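Local coordinates for alpha-glucosidase (PDB 5XFM), which hydrolyses glycosidic bonds as a bifunctional beta-L-arabinopyranosidase and alpha-galactosidase of glycoside hydrolase family 97, at residues 126-130 with 252-256. The protein carries 1 engineered substitution. Numbering follows the deposited sequence.
Sequences YTLPH and FALPG
Leu254 sets CG anti to its own carbonyl carbon (chi1 -61°), a torsion that lays one methyl, CD2, against CB of Leu128, 3.6 Å away. Phe252 instead has CG between the backbone N and the carbonyl carbon (chi1 47°), and the CZ corner of its ring comes to 3.9 Å from CD1 of Leu128, the two side chains crossing at about a right angle. The other methyl of Leu254, CD1, lies 3.7 Å from O of Pro129, so the two methyls lie along one side of the chain where strand 121-128 ends. Cut back to an alanine, Leu254 would lose both methyls, which would probably open a gap beside CB of Leu128 and next to O of Pro129.

In this beta-sandwich of the N-terminal domain, whose family belongs to the galactose mutarotase clan, the chain crosses here from one sheet to the other. Strand 251-253 pairs with 136-147 in one sheet, whereas Gly256 begins the strand that joins 121-128 well inside the other; the crossing includes a cis peptide bond before Pro255. Leu128 and Gly256 form an antiparallel hydrogen-bonded pair. Leu128 N reaches Gly256 O at 2.9 Å, nearly straight but tilted 34° from the carbonyl plane, and Gly256 N returns a 2.9 Å bond to Leu128 O, this one in the carbonyl plane. CA of Pro255 adds a CA-H...O contact of 3.2 Å to the same Leu128 O.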
loop_
_atom_site.group_PDB
_atom_site.type_symbol
_atom_site.label_atom_id
_atom_site.label_comp_id
_atom_site.label_asym_id
_atom_site.label_seq_id
_atom_site.Cartn_x
_atom_site.Cartn_y
_atom_site.Cartn_z
ATOM N N TYR A 126 -19.177 1.993 11.362
ATOM C CA TYR A 126 -20.514 1.741 11.873
ATOM C C TYR A 126 -20.524 0.500 12.758
ATOM O O TYR A 126 -19.767 -0.440 12.523
ATOM C CB TYR A 126 -21.506 1.559 10.726
ATOM C CG TYR A 126 -21.506 2.666 9.703
ATOM C CD1 TYR A 126 -20.734 2.567 8.555
ATOM C CD2 TYR A 126 -22.289 3.804 9.874
ATOM C CE1 TYR A 126 -20.734 3.562 7.604
ATOM C CE2 TYR A 126 -22.293 4.812 8.929
ATOM C CZ TYR A 126 -21.511 4.684 7.792
ATOM O OH TYR A 126 -21.505 5.673 6.835
ATOM N N THR A 127 -21.395 0.486 13.760
ATOM C CA THR A 127 -21.648 -0.729 14.526
ATOM C C THR A 127 -23.125 -1.097 14.421
ATOM O O THR A 127 -23.986 -0.220 14.314
ATOM C CB THR A 127 -21.238 -0.585 16.011
ATOM O OG1 THR A 127 -21.910 0.533 16.608
ATOM C CG2 THR A 127 -19.733 -0.392 16.136
ATOM N N LEU A 128 -23.402 -2.397 14.418
ATOM C CA LEU A 128 -24.767 -2.909 14.409
ATOM C C LEU A 128 -24.951 -3.900 15.552
ATOM O O LEU A 128 -24.251 -4.908 15.623
ATOM C CB LEU A 128 -25.093 -3.590 13.078
ATOM C CG LEU A 128 -25.173 -2.756 11.802
ATOM C CD1 LEU A 128 -24.961 -3.651 10.613
ATOM C CD2 LEU A 128 -26.537 -2.085 11.712
ATOM N N PRO A 129 -25.895 -3.612 16.455
ATOM C CA PRO A 129 -26.145 -4.491 17.600
ATOM C C PRO A 129 -27.061 -5.658 17.240
ATOM O O PRO A 129 -27.682 -5.643 16.175
ATOM C CB PRO A 129 -26.826 -3.557 18.604
ATOM C CG PRO A 129 -27.594 -2.614 17.727
ATOM C CD PRO A 129 -26.747 -2.409 16.486
ATOM N N HIS A 130 -27.136 -6.660 18.111
ATOM C CA HIS A 130 -28.171 -7.681 17.994
ATOM C C HIS A 130 -29.537 -7.052 18.265
ATOM O O HIS A 130 -29.749 -6.464 19.324
ATOM C CB HIS A 130 -27.924 -8.834 18.967
ATOM C CG HIS A 130 -28.858 -9.989 18.783
ATOM N ND1 HIS A 130 -30.163 -9.970 19.228
ATOM C CD2 HIS A 130 -28.667 -11.214 18.238
ATOM C CE1 HIS A 130 -30.743 -11.122 18.940
ATOM N NE2 HIS A 130 -29.856 -11.896 18.341
ATOM N N PHE A 252 -22.302 -10.390 7.871
ATOM C CA PHE A 252 -21.585 -10.743 9.096
ATOM C C PHE A 252 -22.505 -10.960 10.292
ATOM O O PHE A 252 -23.716 -10.745 10.213
ATOM C CB PHE A 252 -20.526 -9.682 9.427
ATOM C CG PHE A 252 -21.021 -8.271 9.344
ATOM C CD1 PHE A 252 -20.972 -7.573 8.142
ATOM C CD2 PHE A 252 -21.524 -7.634 10.467
ATOM C CE1 PHE A 252 -21.419 -6.271 8.064
ATOM C CE2 PHE A 252 -21.975 -6.330 10.397
ATOM C CZ PHE A 252 -21.921 -5.646 9.194
ATOM N N ALA A 253 -21.918 -11.436 11.386
ATOM C CA ALA A 253 -22.661 -11.722 12.608
ATOM C C ALA A 253 -23.014 -10.457 13.394
ATOM O O ALA A 253 -22.268 -9.479 13.380
ATOM C CB ALA A 253 -21.865 -12.671 13.483
ATOM N N LEU A 254 -24.148 -10.491 14.089
ATOM C CA LEU A 254 -24.509 -9.415 15.012
ATOM C C LEU A 254 -24.250 -9.865 16.443
ATOM O O LEU A 254 -24.566 -10.999 16.793
ATOM C CB LEU A 254 -25.974 -9.005 14.861
ATOM C CG LEU A 254 -26.432 -8.451 13.517
ATOM C CD1 LEU A 254 -27.934 -8.238 13.544
ATOM C CD2 LEU A 254 -25.692 -7.179 13.158
ATOM N N PRO A 255 -23.689 -8.978 17.283
ATOM C CA PRO A 255 -23.277 -7.611 16.936
ATOM C C PRO A 255 -22.007 -7.569 16.085
ATOM O O PRO A 255 -21.095 -8.368 16.299
ATOM C CB PRO A 255 -23.046 -6.959 18.305
ATOM C CG PRO A 255 -22.690 -8.095 19.202
ATOM C CD PRO A 255 -23.519 -9.257 18.723
ATOM N N GLY A 256 -21.967 -6.649 15.125
ATOM C CA GLY A 256 -20.834 -6.518 14.221
ATOM C C GLY A 256 -20.520 -5.083 13.822
ATOM O O GLY A 256 -21.085 -4.134 14.377
#